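Local coordinates for uncharacterized protein (Helicobacter pylori, PDB 4O5J) that is the extracellular adhesion domain of the outer membrane adhesin SabA, which binds sialic acid-bearing sugars and so probably helps the bacterium attach to host cells, at residues A[238-243]-A[313-318]; A[41-46]-A[382-387]; A[192-197]-A[255-260]; A[218-223]-A[326-331]. All coordinates share one frame; numbering follows the deposited sequence.

Interaction 1 (A[238-243]-A[313-318]); sequences TQYAVF and AEQYKY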
loop_
_atom_site.group_PDB
_atom_site.type_symbol
_atom_site.label_atom_id
_atom_site.label_comp_id
_atom_site.label_asym_id
_atom_site.label_seq_id
_atom_site.Cartn_x
_atom_site.Cartn_y
_atom_site.Cartn_z
ATOM N N THR A 238 -2.879 2.824 -19.936
ATOM C CA THR A 238 -1.943 3.732 -19.285
ATOM C C THR A 238 -2.491 5.191 -19.313
ATOM O O THR A 238 -1.883 6.080 -18.757
ATOM C CB THR A 238 -0.576 3.730 -19.948
ATOM O OG1 THR A 238 -0.773 3.740 -21.331
ATOM C CG2 THR A 238 0.185 2.392 -19.574
ATOM N N GLN A 239 -3.636 5.403 -19.947
ATOM C CA GLN A 239 -4.288 6.734 -19.923
ATOM C C GLN A 239 -5.337 6.795 -18.837
ATOM O O GLN A 239 -5.944 7.823 -18.674
ATOM C CB GLN A 239 -4.954 7.053 -21.254
ATOM C CG GLN A 239 -4.007 7.154 -22.445
ATOM C CD GLN A 239 -2.798 7.959 -22.110
ATOM O OE1 GLN A 239 -2.845 9.172 -22.111
ATOM N NE2 GLN A 239 -1.700 7.273 -21.781
ATOM N N TYR A 240 -5.586 5.702 -18.093
ATOM C CA TYR A 240 -6.603 5.735 -17.021
ATOM C C TYR A 240 -5.991 5.614 -15.654
ATOM O O TYR A 240 -5.135 4.717 -15.411
ATOM C CB TYR A 240 -7.623 4.655 -17.240
ATOM C CG TYR A 240 -8.426 4.849 -18.513
ATOM C CD1 TYR A 240 -9.607 5.621 -18.525
ATOM C CD2 TYR A 240 -8.015 4.282 -19.709
ATOM C CE1 TYR A 240 -10.324 5.786 -19.681
ATOM C CE2 TYR A 240 -8.716 4.471 -20.878
ATOM C CZ TYR A 240 -9.871 5.211 -20.861
ATOM O OH TYR A 240 -10.568 5.385 -22.045
ATOM N N ALA A 241 -6.384 6.510 -14.741
ATOM C CA ALA A 241 -5.809 6.562 -13.408
ATOM C C ALA A 241 -6.060 5.258 -12.630
ATOM O O ALA A 241 -5.250 4.861 -11.785
ATOM C CB ALA A 241 -6.343 7.810 -12.610
ATOM N N VAL A 242 -7.194 4.618 -12.875
ATOM C CA VAL A 242 -7.518 3.401 -12.145
ATOM C C VAL A 242 -6.442 2.359 -12.463
ATOM O O VAL A 242 -5.949 1.691 -11.561
ATOM C CB VAL A 242 -8.912 2.858 -12.458
ATOM C CG1 VAL A 242 -9.049 2.448 -13.913
ATOM C CG2 VAL A 242 -9.236 1.687 -11.523
ATOM N N PHE A 243 -6.050 2.259 -13.732
ATOM C CA PHE A 243 -4.998 1.353 -14.130
ATOM C C PHE A 243 -3.634 1.773 -13.562
ATOM O O PHE A 243 -2.947 0.961 -12.898
ATOM C CB PHE A 243 -4.909 1.221 -15.620
ATOM C CG PHE A 243 -3.776 0.277 -16.073
ATOM C CD1 PHE A 243 -3.939 -1.103 -16.041
ATOM C CD2 PHE A 243 -2.526 0.793 -16.462
ATOM C CE1 PHE A 243 -2.884 -1.944 -16.423
ATOM C CE2 PHE A 243 -1.514 -0.007 -16.838
ATOM C CZ PHE A 243 -1.683 -1.389 -16.832
ATOM N N ALA A 313 -13.676 8.800 -8.849
ATOM C CA ALA A 313 -14.859 8.180 -8.273
ATOM C C ALA A 313 -15.587 7.268 -9.245
ATOM O O ALA A 313 -16.045 6.207 -8.855
ATOM C CB ALA A 313 -15.865 9.288 -7.659
ATOM N N GLU A 314 -15.776 7.700 -10.480
ATOM C CA GLU A 314 -16.531 6.917 -11.416
ATOM C C GLU A 314 -15.733 5.664 -11.826
ATOM O O GLU A 314 -16.320 4.603 -12.039
ATOM C CB GLU A 314 -16.814 7.762 -12.662
ATOM C CG GLU A 314 -17.685 7.019 -13.657
ATOM C CD GLU A 314 -19.116 6.757 -13.181
ATOM O OE1 GLU A 314 -19.615 7.572 -12.363
ATOM O OE2 GLU A 314 -19.746 5.766 -13.644
ATOM N N GLN A 315 -14.426 5.790 -11.971
ATOM C CA GLN A 315 -13.587 4.620 -12.295
ATOM C C GLN A 315 -13.602 3.640 -11.125
ATOM O O GLN A 315 -13.681 2.433 -11.333
ATOM C CB GLN A 315 -12.160 5.030 -12.634
ATOM C CG GLN A 315 -12.101 5.806 -13.935
ATOM C CD GLN A 315 -10.692 6.299 -14.200
ATOM O OE1 GLN A 315 -9.737 5.828 -13.602
ATOM N NE2 GLN A 315 -10.556 7.253 -15.131
ATOM N N TYR A 316 -13.567 4.146 -9.905
ATOM C CA TYR A 316 -13.590 3.292 -8.738
ATOM C C TYR A 316 -14.930 2.556 -8.702
ATOM O O TYR A 316 -14.976 1.349 -8.376
ATOM C CB TYR A 316 -13.366 4.118 -7.462
ATOM C CG TYR A 316 -13.278 3.292 -6.213
ATOM C CD1 TYR A 316 -12.158 2.486 -5.979
ATOM C CD2 TYR A 316 -14.304 3.246 -5.260
ATOM C CE1 TYR A 316 -12.047 1.689 -4.858
ATOM C CE2 TYR A 316 -14.187 2.419 -4.106
ATOM C CZ TYR A 316 -13.056 1.657 -3.922
ATOM O OH TYR A 316 -12.899 0.860 -2.803
ATOM N N LYS A 317 -16.022 3.274 -9.034
ATOM C CA LYS A 317 -17.347 2.643 -9.017
ATOM C C LYS A 317 -17.370 1.446 -9.982
ATOM O O LYS A 317 -17.937 0.412 -9.670
ATOM C CB LYS A 317 -18.465 3.674 -9.361
ATOM C CG LYS A 317 -19.861 3.125 -9.426
ATOM C CD LYS A 317 -20.334 2.472 -8.118
ATOM C CE LYS A 317 -20.464 3.444 -6.930
ATOM N NZ LYS A 317 -20.686 2.820 -5.559
ATOM N N TYR A 318 -16.790 1.598 -11.174
ATOM C CA TYR A 318 -16.728 0.496 -12.165
ATOM C C TYR A 318 -15.935 -0.681 -11.562
ATOM O O TYR A 318 -16.377 -1.817 -11.616
ATOM C CB TYR A 318 -16.041 0.939 -13.441
ATOM C CG TYR A 318 -16.930 1.482 -14.483
ATOM C CD1 TYR A 318 -17.214 0.741 -15.647
ATOM C CD2 TYR A 318 -17.550 2.759 -14.355
ATOM C CE1 TYR A 318 -18.020 1.242 -16.636
ATOM C CE2 TYR A 318 -18.376 3.243 -15.394
ATOM C CZ TYR A 318 -18.613 2.491 -16.497
ATOM O OH TYR A 318 -19.464 2.951 -17.520
HETATM O O HOH W 1 -8.053 8.884 -15.511
#
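The amide oxygen OE1 of Gln315 accepts a hydrogen bond of 2.9 Å from Val242 N, and this is the one direct polar bond between 238-243 and 313-318. The donor lies nearly in line with the carbonyl bond (165° at the oxygen), although the hydrogen bond is bent at the hydrogen, 137°. The other half of the same amide is used as well: Gln315 NE2 donates to a water, which also accepts from Ala241 N, with both water distances 3.0 Å. One glutamine thus meets two successive backbone N-H groups of the first turn of helix 241-268, one directly and one through solvent. Glutamine suits the task because its amide holds acceptor and donor side by side, and because its chain, extended beyond CG, spans the gap between the helices. Val242 packs against the shaft of this side chain, its CB 3.9 Å from Gln315 CB. Gln315 NE2 also reaches the edge of the Tyr240 ring, in its plane, 3.9 Å from Tyr240 CD1, with ring and amide planes turned 68° apart. At the far end of Tyr240, its OH and Ser233 OG share a hydrogen bond, and its ring meets that of Trp216. N-H groups of a first helical turn lack acceptors in the turn before, so the contact is typical of a helix N-terminus served by a side chain from elsewhere, here helix 313-320.

Interaction 2 (A[41-46]-A[382-387]); sequences LNQVAS and VTAYND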
loop_
_atom_site.group_PDB
_atom_site.type_symbol
_atom_site.label_atom_id
_atom_site.label_comp_id
_atom_site.label_asym_id
_atom_site.label_seq_id
_atom_site.Cartn_x
_atom_site.Cartn_y
_atom_site.Cartn_z
ATOM N N LEU A 41 15.494 28.059 25.907
ATOM C CA LEU A 41 14.868 27.422 27.052
ATOM C C LEU A 41 13.912 26.313 26.598
ATOM O O LEU A 41 13.757 25.315 27.318
ATOM C CB LEU A 41 14.113 28.459 27.925
ATOM C CG LEU A 41 15.149 29.282 28.690
ATOM C CD1 LEU A 41 14.526 30.259 29.590
ATOM C CD2 LEU A 41 16.069 28.393 29.546
ATOM N N ASN A 42 13.249 26.505 25.460
ATOM C CA ASN A 42 12.418 25.431 24.886
ATOM C C ASN A 42 13.282 24.273 24.433
ATOM O O ASN A 42 12.897 23.090 24.548
ATOM C CB ASN A 42 11.558 25.932 23.755
ATOM C CG ASN A 42 10.295 26.546 24.267
ATOM O OD1 ASN A 42 9.755 26.169 25.320
ATOM N ND2 ASN A 42 9.788 27.468 23.519
ATOM N N GLN A 43 14.454 24.621 23.938
ATOM C CA GLN A 43 15.425 23.597 23.542
ATOM C C GLN A 43 15.865 22.792 24.782
ATOM O O GLN A 43 15.880 21.569 24.766
ATOM C CB GLN A 43 16.581 24.266 22.837
ATOM C CG GLN A 43 17.631 23.323 22.339
ATOM C CD GLN A 43 18.711 24.083 21.594
ATOM O OE1 GLN A 43 18.459 25.144 20.998
ATOM N NE2 GLN A 43 19.928 23.554 21.626
ATOM N N VAL A 44 16.168 23.493 25.872
ATOM C CA VAL A 44 16.509 22.832 27.117
ATOM C C VAL A 44 15.373 21.920 27.597
ATOM O O VAL A 44 15.617 20.767 27.976
ATOM C CB VAL A 44 16.854 23.831 28.227
ATOM C CG1 VAL A 44 16.813 23.165 29.627
ATOM C CG2 VAL A 44 18.199 24.512 27.960
ATOM N N ALA A 45 14.141 22.433 27.597
ATOM C CA ALA A 45 12.981 21.653 28.052
ATOM C C ALA A 45 12.841 20.358 27.229
ATOM O O ALA A 45 12.538 19.312 27.784
ATOM C CB ALA A 45 11.681 22.470 27.974
ATOM N N SER A 46 13.015 20.424 25.915
ATOM C CA SER A 46 12.727 19.226 25.098
ATOM C C SER A 46 13.913 18.227 25.229
ATOM O O SER A 46 13.689 17.032 25.344
ATOM C CB SER A 46 12.359 19.526 23.647
ATOM O OG SER A 46 13.515 19.895 23.019
ATOM N N VAL A 382 23.748 20.722 28.060
ATOM C CA VAL A 382 24.697 21.569 28.799
ATOM C C VAL A 382 24.985 22.864 28.006
ATOM O O VAL A 382 25.047 23.965 28.584
ATOM C CB VAL A 382 26.008 20.834 29.104
ATOM C CG1 VAL A 382 27.101 21.783 29.641
ATOM C CG2 VAL A 382 25.740 19.719 30.101
ATOM N N THR A 383 25.151 22.750 26.689
ATOM C CA THR A 383 25.372 23.935 25.854
ATOM C C THR A 383 24.168 24.880 25.806
ATOM O O THR A 383 24.303 26.096 25.858
ATOM C CB THR A 383 25.695 23.511 24.444
ATOM O OG1 THR A 383 26.972 22.938 24.498
ATOM C CG2 THR A 383 25.751 24.637 23.508
ATOM N N ALA A 384 22.985 24.308 25.717
ATOM C CA ALA A 384 21.785 25.092 25.567
ATOM C C ALA A 384 21.466 25.783 26.902
ATOM O O ALA A 384 21.023 26.926 26.931
ATOM C CB ALA A 384 20.636 24.207 25.107
ATOM N N TYR A 385 21.726 25.093 28.010
ATOM C CA TYR A 385 21.503 25.644 29.340
ATOM C C TYR A 385 22.444 26.802 29.553
ATOM O O TYR A 385 22.020 27.846 30.003
ATOM C CB TYR A 385 21.742 24.576 30.413
ATOM C CG TYR A 385 21.341 25.016 31.784
ATOM C CD1 TYR A 385 19.986 24.984 32.188
ATOM C CD2 TYR A 385 22.326 25.470 32.710
ATOM C CE1 TYR A 385 19.620 25.377 33.497
ATOM C CE2 TYR A 385 21.985 25.881 33.996
ATOM C CZ TYR A 385 20.629 25.844 34.392
ATOM O OH TYR A 385 20.281 26.211 35.699
ATOM N N ASN A 386 23.730 26.612 29.234
ATOM C CA ASN A 386 24.682 27.704 29.351
ATOM C C ASN A 386 24.318 28.931 28.484
ATOM O O ASN A 386 24.451 30.080 28.931
ATOM C CB ASN A 386 26.100 27.238 29.043
ATOM C CG ASN A 386 26.588 26.226 30.073
ATOM O OD1 ASN A 386 25.920 25.946 31.087
ATOM N ND2 ASN A 386 27.730 25.634 29.794
ATOM N N ASP A 387 23.868 28.681 27.255
ATOM C CA ASP A 387 23.473 29.741 26.363
ATOM C C ASP A 387 22.369 30.553 27.012
ATOM O O ASP A 387 22.465 31.774 27.112
ATOM C CB ASP A 387 22.991 29.148 25.056
ATOM C CG ASP A 387 24.133 28.628 24.211
ATOM O OD1 ASP A 387 25.267 29.077 24.469
ATOM O OD2 ASP A 387 23.919 27.769 23.305
#
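Val44 and Ala384 make the apolar centre of this contact, where helices 29-54 and 343-396 pass each other. The methyl CG2 of Val44 lies 3.8 Å from Ala384 CB and settles onto the backbone beyond it, 3.6 Å from Tyr385 N and 3.7 Å from Ala384 C. It can do so because CG2 stands anti to its own carbonyl carbon while CG1 takes the position anti to the backbone N (chi1 163°). Alanine suits the facing place: with a single methyl it lets the valine approach the helix backbone, and the short segments come within 8.7 Å, axis to axis, at an antiparallel angle of 147°. Tyr385 adds a looser apolar touch through its CB, 4.3 Å from Val44 CG2. Its ring presents an edge to Val44 CG1 and otherwise lies on the surface.

A polar side chain packs beside this core through van der Waals contact. Gln43 runs out fully extended, CG anti to the backbone N (chi1 -178°). Its CG, CD and NE2 all lie against the Ala384 methyl, the amide nitrogen closest, with NE2 3.6 Å from Ala384 CB, at the partly exposed margin where glutamine can pack and still meet solvent.

Small, apolar groups at the centre and polar or amphipathic ones at the margin imply that these two helices are held here by shape and burial, with neither ion pairs nor hydrogen bonds between the segments to fix their register.

Interaction 3 (A[192-197]-A[255-260]); sequences TVSNAL and QAVTLS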
loop_
_atom_site.group_PDB
_atom_site.type_symbol
_atom_site.label_atom_id
_atom_site.label_comp_id
_atom_site.label_asym_id
_atom_site.label_seq_id
_atom_site.Cartn_x
_atom_site.Cartn_y
_atom_site.Cartn_z
ATOM N N THR A 192 2.373 -17.719 -1.450
ATOM C CA THR A 192 2.951 -16.628 -0.675
ATOM C C THR A 192 2.392 -15.302 -1.247
ATOM O O THR A 192 1.911 -15.267 -2.419
ATOM C CB THR A 192 4.459 -16.580 -0.780
ATOM O OG1 THR A 192 4.825 -16.330 -2.145
ATOM C CG2 THR A 192 5.131 -17.926 -0.284
ATOM N N VAL A 193 2.445 -14.229 -0.446
ATOM C CA VAL A 193 2.025 -12.926 -0.967
ATOM C C VAL A 193 3.031 -12.481 -2.020
ATOM O O VAL A 193 2.649 -11.800 -2.960
ATOM C CB VAL A 193 1.898 -11.831 0.102
ATOM C CG1 VAL A 193 0.879 -12.194 1.158
ATOM C CG2 VAL A 193 3.166 -11.689 0.736
ATOM N N SER A 194 4.321 -12.880 -1.888
ATOM C CA SER A 194 5.308 -12.486 -2.909
ATOM C C SER A 194 4.975 -13.117 -4.239
ATOM O O SER A 194 5.163 -12.509 -5.290
ATOM C CB SER A 194 6.697 -12.876 -2.536
ATOM O OG SER A 194 6.981 -12.090 -1.390
ATOM N N ASN A 195 4.494 -14.352 -4.211
ATOM C CA ASN A 195 4.117 -15.041 -5.468
ATOM C C ASN A 195 2.931 -14.292 -6.102
ATOM O O ASN A 195 2.926 -14.019 -7.287
ATOM C CB ASN A 195 3.704 -16.481 -5.136
ATOM C CG ASN A 195 3.170 -17.207 -6.324
ATOM O OD1 ASN A 195 3.841 -17.244 -7.336
ATOM N ND2 ASN A 195 1.954 -17.718 -6.257
ATOM N N ALA A 196 1.948 -13.920 -5.291
ATOM C CA ALA A 196 0.770 -13.202 -5.824
ATOM C C ALA A 196 1.200 -11.819 -6.375
ATOM O O ALA A 196 0.816 -11.459 -7.509
ATOM C CB ALA A 196 -0.276 -13.079 -4.744
ATOM N N LEU A 197 2.001 -11.073 -5.614
ATOM C CA LEU A 197 2.460 -9.755 -6.074
ATOM C C LEU A 197 3.235 -9.885 -7.379
ATOM O O LEU A 197 3.096 -9.068 -8.297
ATOM C CB LEU A 197 3.275 -9.027 -5.030
ATOM C CG LEU A 197 2.410 -8.640 -3.822
ATOM C CD1 LEU A 197 3.286 -8.079 -2.736
ATOM C CD2 LEU A 197 1.337 -7.626 -4.240
ATOM N N GLN A 255 7.807 -3.663 -1.723
ATOM C CA GLN A 255 8.791 -3.009 -0.892
ATOM C C GLN A 255 8.372 -3.125 0.588
ATOM O O GLN A 255 9.174 -3.469 1.467
ATOM C CB GLN A 255 8.944 -1.577 -1.358
ATOM C CG GLN A 255 10.114 -0.903 -0.764
ATOM C CD GLN A 255 11.347 -1.646 -1.073
ATOM O OE1 GLN A 255 11.441 -2.164 -2.187
ATOM N NE2 GLN A 255 12.315 -1.744 -0.095
ATOM N N ALA A 256 7.091 -2.909 0.847
ATOM C CA ALA A 256 6.550 -3.004 2.204
ATOM C C ALA A 256 6.714 -4.441 2.775
ATOM O O ALA A 256 7.022 -4.624 3.956
ATOM C CB ALA A 256 5.077 -2.613 2.186
ATOM N N VAL A 257 6.468 -5.448 1.937
ATOM C CA VAL A 257 6.561 -6.836 2.368
ATOM C C VAL A 257 8.000 -7.182 2.786
ATOM O O VAL A 257 8.252 -7.684 3.903
ATOM C CB VAL A 257 6.100 -7.783 1.266
ATOM C CG1 VAL A 257 6.594 -9.196 1.570
ATOM C CG2 VAL A 257 4.584 -7.733 1.104
ATOM N N THR A 258 8.958 -6.860 1.929
ATOM C CA THR A 258 10.359 -7.052 2.257
ATOM C C THR A 258 10.698 -6.364 3.563
ATOM O O THR A 258 11.414 -6.907 4.406
ATOM C CB THR A 258 11.235 -6.429 1.184
ATOM O OG1 THR A 258 10.923 -7.057 -0.044
ATOM C CG2 THR A 258 12.759 -6.630 1.497
ATOM N N LEU A 259 10.222 -5.140 3.730
ATOM C CA LEU A 259 10.582 -4.390 4.939
ATOM C C LEU A 259 9.910 -5.054 6.166
ATOM O O LEU A 259 10.517 -5.131 7.224
ATOM C CB LEU A 259 10.154 -2.909 4.793
ATOM C CG LEU A 259 10.646 -1.948 5.826
ATOM C CD1 LEU A 259 12.136 -2.103 6.094
ATOM C CD2 LEU A 259 10.318 -0.521 5.394
ATOM N N SER A 260 8.670 -5.550 6.026
ATOM C CA SER A 260 8.050 -6.246 7.127
ATOM C C SER A 260 8.888 -7.487 7.512
ATOM O O SER A 260 9.087 -7.766 8.706
ATOM C CB SER A 260 6.682 -6.672 6.767
ATOM O OG SER A 260 5.901 -5.539 6.367
#
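Val257 projects from helix 241-268 toward helix 193-209, and its two methyls meet different parts of that helix. CB carries the fork across the gap. With CG1 anti to the backbone N (chi1 163°), this methyl turns to the more exposed margin and meets the hydroxyl oxygen of Ser194, OG, at 4.2 Å. The other methyl, CG2, enters the buried side: it lies 4.1 Å from Leu197 CD1, the two side chains reaching tip to tip, and 4.2 Å from Val193 CG2. Residues 193 and 197 stand one helical turn apart, so their side chains together offer the valine an apolar surface. Branched aliphatic residues suit this place because they bridge a wide gap, 11.1 Å between the axes of the short segments, whereas a serine fits the exposed margin. Around them, Ile83 and Val87 of helix 82-101 continue the apolar layer.

The helix carrying Val193 begins with a capping bond, in which Thr192 OG1 accepts from Asn195 N at 2.9 Å; a threonine at the N-cap supplies the acceptor that the first turn lacks. Helices whose short segments run nearly antiparallel, at 164°, joined by aliphatic tips are characteristic of the core of a helical bundle, here within the SabA adhesion domain.

Interaction 4 (A[218-223]-A[326-331]); sequences NIVISG and IPNAGS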
loop_
_atom_site.group_PDB
_atom_site.type_symbol
_atom_site.label_atom_id
_atom_site.label_comp_id
_atom_site.label_asym_id
_atom_site.label_seq_id
_atom_site.Cartn_x
_atom_site.Cartn_y
_atom_site.Cartn_z
ATOM N N ASN A 218 -17.672 -0.928 -24.272
ATOM C CA ASN A 218 -17.991 -2.369 -24.255
ATOM C C ASN A 218 -18.464 -2.832 -22.865
ATOM O O ASN A 218 -19.109 -3.896 -22.752
ATOM C CB ASN A 218 -16.779 -3.224 -24.711
ATOM C CG ASN A 218 -16.687 -3.331 -26.213
ATOM O OD1 ASN A 218 -17.267 -2.533 -26.954
ATOM N ND2 ASN A 218 -15.944 -4.358 -26.700
ATOM N N ILE A 219 -18.182 -2.060 -21.807
ATOM C CA ILE A 219 -18.533 -2.489 -20.483
ATOM C C ILE A 219 -19.981 -2.114 -20.139
ATOM O O ILE A 219 -20.317 -0.928 -20.109
ATOM C CB ILE A 219 -17.618 -1.867 -19.451
ATOM C CG1 ILE A 219 -16.183 -2.368 -19.646
ATOM C CG2 ILE A 219 -18.125 -2.214 -18.049
ATOM C CD1 ILE A 219 -15.102 -1.513 -18.962
ATOM N N VAL A 220 -20.817 -3.116 -19.858
ATOM C CA VAL A 220 -22.200 -2.904 -19.483
ATOM C C VAL A 220 -22.409 -3.330 -18.049
ATOM O O VAL A 220 -22.329 -4.519 -17.718
ATOM C CB VAL A 220 -23.159 -3.700 -20.361
ATOM C CG1 VAL A 220 -24.648 -3.339 -20.011
ATOM C CG2 VAL A 220 -22.873 -3.411 -21.872
ATOM N N ILE A 221 -22.705 -2.363 -17.189
ATOM C CA ILE A 221 -23.065 -2.655 -15.821
ATOM C C ILE A 221 -24.328 -1.893 -15.488
ATOM O O ILE A 221 -24.306 -0.653 -15.504
ATOM C CB ILE A 221 -21.973 -2.218 -14.861
ATOM C CG1 ILE A 221 -20.625 -2.951 -15.201
ATOM C CG2 ILE A 221 -22.384 -2.443 -13.388
ATOM C CD1 ILE A 221 -19.433 -2.433 -14.397
ATOM N N SER A 222 -25.426 -2.604 -15.199
ATOM C CA SER A 222 -26.703 -1.962 -14.906
ATOM C C SER A 222 -26.599 -1.006 -13.746
ATOM O O SER A 222 -26.035 -1.324 -12.726
ATOM C CB SER A 222 -27.745 -3.001 -14.562
ATOM O OG SER A 222 -28.086 -3.641 -15.758
ATOM N N GLY A 223 -27.130 0.189 -13.926
ATOM C CA GLY A 223 -27.153 1.187 -12.868
ATOM C C GLY A 223 -25.834 1.936 -12.839
ATOM O O GLY A 223 -25.617 2.775 -12.006
ATOM N N ILE A 326 -21.972 -7.565 -17.526
ATOM C CA ILE A 326 -22.646 -8.593 -18.306
ATOM C C ILE A 326 -22.277 -8.477 -19.746
ATOM O O ILE A 326 -22.079 -7.380 -20.248
ATOM C CB ILE A 326 -24.147 -8.563 -18.162
ATOM C CG1 ILE A 326 -24.699 -7.219 -18.583
ATOM C CG2 ILE A 326 -24.553 -8.970 -16.680
ATOM C CD1 ILE A 326 -25.948 -6.741 -17.793
ATOM N N PRO A 327 -22.134 -9.617 -20.411
ATOM C CA PRO A 327 -21.682 -9.504 -21.793
ATOM C C PRO A 327 -22.786 -9.046 -22.695
ATOM O O PRO A 327 -23.936 -9.224 -22.413
ATOM C CB PRO A 327 -21.193 -10.944 -22.149
ATOM C CG PRO A 327 -21.846 -11.844 -21.180
ATOM C CD PRO A 327 -22.203 -11.017 -19.941
ATOM N N ASN A 328 -22.417 -8.420 -23.769
ATOM C CA ASN A 328 -23.379 -7.977 -24.742
ATOM C C ASN A 328 -23.788 -9.079 -25.811
ATOM O O ASN A 328 -24.686 -8.862 -26.604
ATOM C CB ASN A 328 -22.780 -6.724 -25.376
ATOM C CG ASN A 328 -23.760 -5.976 -26.201
ATOM O OD1 ASN A 328 -24.025 -6.332 -27.356
ATOM N ND2 ASN A 328 -24.308 -4.944 -25.630
ATOM N N ALA A 329 -23.135 -10.248 -25.810
ATOM C CA ALA A 329 -23.396 -11.368 -26.754
ATOM C C ALA A 329 -22.745 -12.647 -26.157
ATOM O O ALA A 329 -21.693 -12.541 -25.440
ATOM C CB ALA A 329 -22.872 -11.076 -28.183
ATOM N N GLY A 330 -23.388 -13.814 -26.443
ATOM C CA GLY A 330 -23.073 -15.139 -25.928
ATOM C C GLY A 330 -23.600 -15.384 -24.499
ATOM O O GLY A 330 -24.342 -14.575 -23.922
ATOM N N SER A 331 -23.192 -16.507 -23.915
ATOM C CA SER A 331 -23.541 -16.960 -22.510
ATOM C C SER A 331 -23.202 -15.939 -21.382
ATOM O O SER A 331 -22.154 -15.281 -21.448
ATOM C CB SER A 331 -22.860 -18.321 -22.241
ATOM O OG SER A 331 -23.351 -19.300 -23.244
HETATM O O HOH W 2 -19.797 -5.737 -20.651
#
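Val220 and Ile326 meet through both backbone and side chain. Ile326 N donates to Val220 O at 3.1 Å, in a bond that is straight at the hydrogen (167°) and at the carbonyl oxygen (168°). Over this link the side chains pack obliquely, Val220 CG1 lying 4.1 Å from Ile326 CG1. Ile326 places CG1 between its backbone N and carbonyl carbon (chi1 58°), a congested choice that swings the branch over the hydrogen bond, with CG1 3.7 Å from Val220 O. Beta-branched residues suit this extended backbone, and the two CG1 groups lie on one side of the bond and probably shield it there. The end of the isoleucine, CD1, comes within 4.3 Å of Ser222 OG, while Asn328 ND2 lies as far from Val220 CG2; Asn328 is poorly ordered, as befits a surface loop.

A water forms the next layer, accepting from Val220 N and donating to Asn218 O and to Ile326 O, the last at 2.8 Å. With the direct bond, it gives the two loops a brief pairing of extended backbones, part direct and part through solvent, at one edge of the helical adhesion domain: 218-223 lies between strands 214-215 and 234-235, whereas the loop 326-331 lies between helices 313-320 and 343-396.

Farther out, the loop containing Val220 is held from its other side. Ile219 and Ile221, whose side chains turn away from 326-331, pack on Tyr318 of helix 313-320, a buried place that favours large aliphatic groups. Asn218 uses both ends of its amide, OD1 accepting from Asn135 ND2 and ND2 donating to Phe106 O, while Ile221 N is hydrogen-bonded to Ser225 OG.

In the fold
Interactions 1, 3 and 4 belong to the main body of the elongated domain, whereas interaction 2 joins helices 29-54 and 343-396 in the stalk that carries both ends of the modelled chain, its centre about 53 Å from that of interaction 1 and 70 Å from that of interaction 4. Along the chain, interaction 2 encloses the other three; interaction 1 lies within the span of interaction 4, and interaction 3 alternates with both. Interactions 1 and 3 share helix 241-268, with centres about 25 Å apart. Interactions 1 and 4 touch through helix 313-320. Contacts between parts distant in sequence thus tie together the length of the modelled domain, from the stalk to the far loops.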